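Local coordinates for protein gamma-resorcylate decarboxylase (Polaromonas, PDB 4QRO) that probably catalyses the manganese-dependent, non-oxidative decarboxylation of gamma-resorcylate (2,6-dihydroxybenzoate) to resorcinol, as a member of the amidohydrolase family, at residues R115-L120 / Q155-P160; V138-Y141 / A145-W148. All coordinates share one frame; numbering follows the deposited sequence.

Contact 1: R115-L120 / Q155-P160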
loop_
_atom_site.group_PDB
_atom_site.type_symbol
_atom_site.label_atom_id
_atom_site.label_comp_id
_atom_site.label_asym_id
_atom_site.label_seq_id
_atom_site.Cartn_x
_atom_site.Cartn_y
_atom_site.Cartn_z
ATOM N N ARG A 115 4.521 -26.617 -21.562
ATOM C CA ARG A 115 5.843 -26.989 -22.097
ATOM C C ARG A 115 6.945 -26.797 -21.057
ATOM O O ARG A 115 7.781 -27.681 -20.870
ATOM C CB ARG A 115 6.185 -26.210 -23.373
ATOM C CG ARG A 115 7.418 -26.742 -24.106
ATOM C CD ARG A 115 7.762 -25.937 -25.360
ATOM N NE ARG A 115 8.371 -24.656 -25.008
ATOM C CZ ARG A 115 9.677 -24.404 -24.879
ATOM N NH1 ARG A 115 10.598 -25.336 -25.110
ATOM N NH2 ARG A 115 10.073 -23.183 -24.516
ATOM N N CYS A 116 6.936 -25.655 -20.367
ATOM C CA CYS A 116 7.933 -25.404 -19.332
ATOM C C CYS A 116 7.899 -26.419 -18.186
ATOM O O CYS A 116 8.956 -26.846 -17.725
ATOM C CB CYS A 116 7.788 -23.979 -18.789
ATOM S SG CYS A 116 8.409 -22.712 -19.912
ATOM N N VAL A 117 6.706 -26.798 -17.728
ATOM C CA VAL A 117 6.566 -27.734 -16.596
ATOM C C VAL A 117 6.859 -29.185 -17.037
ATOM O O VAL A 117 7.609 -29.887 -16.374
ATOM C CB VAL A 117 5.162 -27.659 -15.912
ATOM C CG1 VAL A 117 5.041 -28.698 -14.800
ATOM C CG2 VAL A 117 4.889 -26.278 -15.320
ATOM N N LYS A 118 6.268 -29.608 -18.153
ATOM C CA LYS A 118 6.293 -31.019 -18.573
ATOM C C LYS A 118 7.569 -31.378 -19.318
ATOM O O LYS A 118 8.066 -32.494 -19.186
ATOM C CB LYS A 118 5.082 -31.349 -19.461
ATOM C CG LYS A 118 3.727 -31.443 -18.752
ATOM C CD LYS A 118 2.595 -31.399 -19.787
ATOM C CE LYS A 118 1.427 -32.329 -19.479
ATOM N NZ LYS A 118 0.620 -31.885 -18.313
ATOM N N GLU A 119 8.082 -30.449 -20.121
ATOM C CA GLU A 119 9.281 -30.696 -20.938
ATOM C C GLU A 119 10.578 -30.115 -20.356
ATOM O O GLU A 119 11.632 -30.761 -20.435
ATOM C CB GLU A 119 9.053 -30.212 -22.376
ATOM C CG GLU A 119 7.826 -30.876 -23.017
ATOM C CD GLU A 119 7.600 -30.551 -24.488
ATOM O OE1 GLU A 119 8.582 -30.307 -25.217
ATOM O OE2 GLU A 119 6.422 -30.560 -24.920
ATOM N N LEU A 120 10.498 -28.921 -19.759
ATOM C CA LEU A 120 11.688 -28.241 -19.224
ATOM C C LEU A 120 11.913 -28.417 -17.710
ATOM O O LEU A 120 12.994 -28.113 -17.216
ATOM C CB LEU A 120 11.676 -26.756 -19.600
ATOM C CG LEU A 120 11.533 -26.458 -21.093
ATOM C CD1 LEU A 120 11.496 -24.956 -21.349
ATOM C CD2 LEU A 120 12.651 -27.120 -21.897
ATOM N N GLN A 155 -3.886 -24.540 -12.248
ATOM C CA GLN A 155 -4.338 -25.432 -11.160
ATOM C C GLN A 155 -4.161 -26.917 -11.515
ATOM O O GLN A 155 -3.754 -27.711 -10.671
ATOM C CB GLN A 155 -5.797 -25.165 -10.792
ATOM C CG GLN A 155 -6.264 -25.912 -9.554
ATOM C CD GLN A 155 -7.766 -25.829 -9.341
ATOM O OE1 GLN A 155 -8.228 -25.256 -8.352
ATOM N NE2 GLN A 155 -8.538 -26.379 -10.279
ATOM N N ALA A 156 -4.435 -27.281 -12.766
ATOM C CA ALA A 156 -4.256 -28.680 -13.204
ATOM C C ALA A 156 -2.791 -29.118 -13.134
ATOM O O ALA A 156 -2.491 -30.218 -12.685
ATOM C CB ALA A 156 -4.802 -28.869 -14.612
ATOM N N LEU A 157 -1.879 -28.241 -13.556
ATOM C CA LEU A 157 -0.437 -28.485 -13.437
ATOM C C LEU A 157 0.017 -28.465 -11.984
ATOM O O LEU A 157 1.043 -29.066 -11.642
ATOM C CB LEU A 157 0.362 -27.448 -14.249
ATOM C CG LEU A 157 0.176 -27.529 -15.759
ATOM C CD1 LEU A 157 0.780 -26.312 -16.441
ATOM C CD2 LEU A 157 0.780 -28.834 -16.294
ATOM N N ASP A 158 -0.745 -27.757 -11.141
ATOM C CA ASP A 158 -0.447 -27.624 -9.717
ATOM C C ASP A 158 0.946 -27.032 -9.460
ATOM O O ASP A 158 1.738 -27.561 -8.666
ATOM C CB ASP A 158 -0.625 -28.968 -8.985
ATOM C CG ASP A 158 -0.599 -28.816 -7.463
ATOM O OD1 ASP A 158 -0.951 -27.731 -6.942
ATOM O OD2 ASP A 158 -0.211 -29.784 -6.783
ATOM N N VAL A 159 1.219 -25.918 -10.134
ATOM C CA VAL A 159 2.414 -25.126 -9.914
ATOM C C VAL A 159 2.015 -23.675 -9.554
ATOM O O VAL A 159 0.980 -23.179 -10.023
ATOM C CB VAL A 159 3.363 -25.104 -11.128
ATOM C CG1 VAL A 159 3.901 -26.498 -11.431
ATOM C CG2 VAL A 159 2.696 -24.473 -12.350
ATOM N N PRO A 160 2.827 -23.007 -8.712
ATOM C CA PRO A 160 2.499 -21.629 -8.299
ATOM C C PRO A 160 2.760 -20.576 -9.367
ATOM O O PRO A 160 3.570 -20.805 -10.281
ATOM C CB PRO A 160 3.447 -21.388 -7.114
ATOM C CG PRO A 160 3.819 -22.741 -6.634
ATOM C CD PRO A 160 3.906 -23.574 -7.881
#

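Contact 2: V138-Y141 / A145-W148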
loop_
_atom_site.group_PDB
_atom_site.type_symbol
_atom_site.label_atom_id
_atom_site.label_comp_id
_atom_site.label_asym_id
_atom_site.label_seq_id
_atom_site.Cartn_x
_atom_site.Cartn_y
_atom_site.Cartn_z
ATOM N N VAL A 138 -6.585 -1.261 -23.538
ATOM C CA VAL A 138 -6.312 -1.248 -22.110
ATOM C C VAL A 138 -5.276 -2.294 -21.733
ATOM O O VAL A 138 -5.142 -3.330 -22.414
ATOM C CB VAL A 138 -7.597 -1.519 -21.292
ATOM C CG1 VAL A 138 -8.607 -0.409 -21.534
ATOM C CG2 VAL A 138 -8.204 -2.892 -21.613
ATOM N N PRO A 139 -4.583 -2.050 -20.609
ATOM C CA PRO A 139 -3.744 -3.093 -20.011
ATOM C C PRO A 139 -4.527 -4.345 -19.554
ATOM O O PRO A 139 -5.680 -4.285 -19.088
ATOM C CB PRO A 139 -3.071 -2.382 -18.823
ATOM C CG PRO A 139 -3.897 -1.173 -18.541
ATOM C CD PRO A 139 -4.535 -0.778 -19.846
ATOM N N LEU A 140 -3.859 -5.483 -19.679
ATOM C CA LEU A 140 -4.457 -6.749 -19.453
ATOM C C LEU A 140 -4.113 -7.245 -18.042
ATOM O O LEU A 140 -2.944 -7.462 -17.723
ATOM C CB LEU A 140 -3.935 -7.699 -20.515
ATOM C CG LEU A 140 -4.348 -7.355 -21.955
ATOM C CD1 LEU A 140 -3.620 -8.318 -22.870
ATOM C CD2 LEU A 140 -5.851 -7.491 -22.194
ATOM N N TYR A 141 -5.140 -7.349 -17.209
ATOM C CA TYR A 141 -5.055 -7.934 -15.891
ATOM C C TYR A 141 -5.669 -9.323 -15.895
ATOM O O TYR A 141 -6.665 -9.585 -16.554
ATOM C CB TYR A 141 -5.776 -7.032 -14.876
ATOM C CG TYR A 141 -5.044 -5.734 -14.638
ATOM C CD1 TYR A 141 -5.223 -4.627 -15.479
ATOM C CD2 TYR A 141 -4.135 -5.622 -13.592
ATOM C CE1 TYR A 141 -4.507 -3.443 -15.264
ATOM C CE2 TYR A 141 -3.417 -4.463 -13.379
ATOM C CZ TYR A 141 -3.611 -3.374 -14.202
ATOM O OH TYR A 141 -2.897 -2.221 -13.941
ATOM N N ALA A 145 -12.017 -12.217 -17.771
ATOM C CA ALA A 145 -12.620 -13.527 -18.062
ATOM C C ALA A 145 -11.802 -14.423 -19.002
ATOM O O ALA A 145 -11.793 -15.659 -18.860
ATOM C CB ALA A 145 -14.022 -13.324 -18.633
ATOM N N GLN A 146 -11.126 -13.816 -19.968
ATOM C CA GLN A 146 -10.371 -14.601 -20.945
ATOM C C GLN A 146 -9.228 -15.417 -20.286
ATOM O O GLN A 146 -8.780 -16.412 -20.861
ATOM C CB GLN A 146 -9.910 -13.734 -22.150
ATOM C CG GLN A 146 -8.813 -12.680 -21.886
ATOM C CD GLN A 146 -9.333 -11.312 -21.491
ATOM O OE1 GLN A 146 -10.412 -11.185 -20.910
ATOM N NE2 GLN A 146 -8.550 -10.280 -21.780
ATOM N N TYR A 147 -8.785 -15.026 -19.079
ATOM C CA TYR A 147 -7.722 -15.754 -18.355
ATOM C C TYR A 147 -8.193 -16.997 -17.604
ATOM O O TYR A 147 -7.366 -17.808 -17.191
ATOM C CB TYR A 147 -6.901 -14.809 -17.429
ATOM C CG TYR A 147 -6.092 -13.896 -18.279
ATOM C CD1 TYR A 147 -4.948 -14.357 -18.939
ATOM C CD2 TYR A 147 -6.542 -12.610 -18.568
ATOM C CE1 TYR A 147 -4.251 -13.530 -19.819
ATOM C CE2 TYR A 147 -5.845 -11.780 -19.431
ATOM C CZ TYR A 147 -4.699 -12.245 -20.058
ATOM O OH TYR A 147 -4.020 -11.408 -20.933
ATOM N N TRP A 148 -9.500 -17.184 -17.457
ATOM C CA TRP A 148 -9.994 -18.238 -16.560
ATOM C C TRP A 148 -9.600 -19.651 -17.049
ATOM O O TRP A 148 -9.239 -20.496 -16.245
ATOM C CB TRP A 148 -11.496 -18.063 -16.276
ATOM C CG TRP A 148 -11.717 -16.931 -15.273
ATOM C CD1 TRP A 148 -11.144 -15.697 -15.308
ATOM C CD2 TRP A 148 -12.558 -16.949 -14.106
ATOM N NE1 TRP A 148 -11.576 -14.935 -14.249
ATOM C CE2 TRP A 148 -12.450 -15.677 -13.495
ATOM C CE3 TRP A 148 -13.397 -17.916 -13.520
ATOM C CZ2 TRP A 148 -13.151 -15.334 -12.324
ATOM C CZ3 TRP A 148 -14.105 -17.577 -12.358
ATOM C CH2 TRP A 148 -13.959 -16.294 -11.765
#

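Contact 1: R115-L120 / Q155-P160
Val117, on helix 106-118, meets Leu157 and Val159 of the 155-160 segment. Its CB bond points at that segment, and the side chain divides there. Val117 CG1 lies anti to the backbone N (chi1 177°) and is 4.2 Å from Val159 CG1. CG2 does more. Val117 CG2 sits 4.0 Å from Val159 CG1 and 4.1 Å from Val159 CG2, so it faces both methyls of that valine. The two valines approach tip to tip. Val117 CG2 also reaches Leu157 CD1 at 4.3 Å. The other leucine methyl is used differently: Leu157 CD2 lies 3.7 Å from Lys118 NZ. The lysine chain bends at its last two torsions and crosses the leucine at about a right angle. Contact is thus apolar at the valines, with an ammonium group at its exposed margin. Asp158, with positive phi, ends the helical run, and Leu157 and Val159 both point at the 115-120 segment. The contact joins the C-terminal parts of helices 106-118 and 148-157, near the surface. Leu157 also packs on Leu113 and Glu114, about one turn before Val117 on helix 106-118. Beyond Val159, Pro160 is backbone-bonded to Ala125 as the chain enters strand 161-164, the neighbour of strand 125-128.

Contact 2: V138-Y141 / A145-W148
Leu140 and Tyr147 cross at about a right angle, and the phenol end of the tyrosine does the touching. Tyr147 OH lies 3.7 Å from Leu140 CB and also 3.7 Å from Leu140 CD1. The oxygen touches the leucine at its CB and at one methyl. These are van der Waals contacts. The polar partner of the hydroxyl is elsewhere: it is hydrogen-bonded to Met103 O. Tyr147 CG stands anti to its own carbonyl carbon (chi1 -69°), which sends the ring across to the 138-141 segment. The CD2-CE2 bond of that ring passes the carbonyl of Tyr141. Tyr141 O is 3.6 Å from Tyr147 CD2 and 3.7 Å from Tyr147 CE2, and it approaches the ring obliquely. The second leucine methyl turns to Gln146. Leu140 CD2 is 3.9 Å from Gln146 NE2, and these two side chains also cross at about a right angle. Gln146 bends at its second torsion (chi2 -91°), which carries its amide toward the leucine.

Both segments belong to the long connection between strand 125-128 and helix 148-157, a beta-alpha loop of the amidohydrolase barrel. Trp148 N bonds to Ala145 O at 3.1 Å in the turn that leads into the helix. Cutting Tyr147 back to an alanine is likely to leave Met103 O without its hydroxyl partner and Leu140 CB and CD1 without the oxygen that rests on them.

Tyr141 contributes its carbonyl here, while its CB bond points away from the 145-148 segment. Its hydroxyl is hydrogen-bonded to Glu192, and its side chain also packs on Ile175 of the second subunit.

Along the chain the order is 115-120, 138-141, 145-148, 155-160, so contact 2 falls wholly between the two halves of contact 1. Their centres are 21 Å apart. Their nearest atoms are about 8 Å apart, and they do not touch. Helix 148-157 connects them: Trp148 of contact 2 starts it, and Leu157 of contact 1 ends it. Contact 1 joins the C-terminal parts of helices 106-118 and 148-157. Contact 2 folds the connection on itself, close to the N-terminal ends of both, where Pro106 touches Gln146 and Tyr147. Contact 1 is at the surface, whereas contact 2 is buried, and through Tyr141 it touches the second subunit.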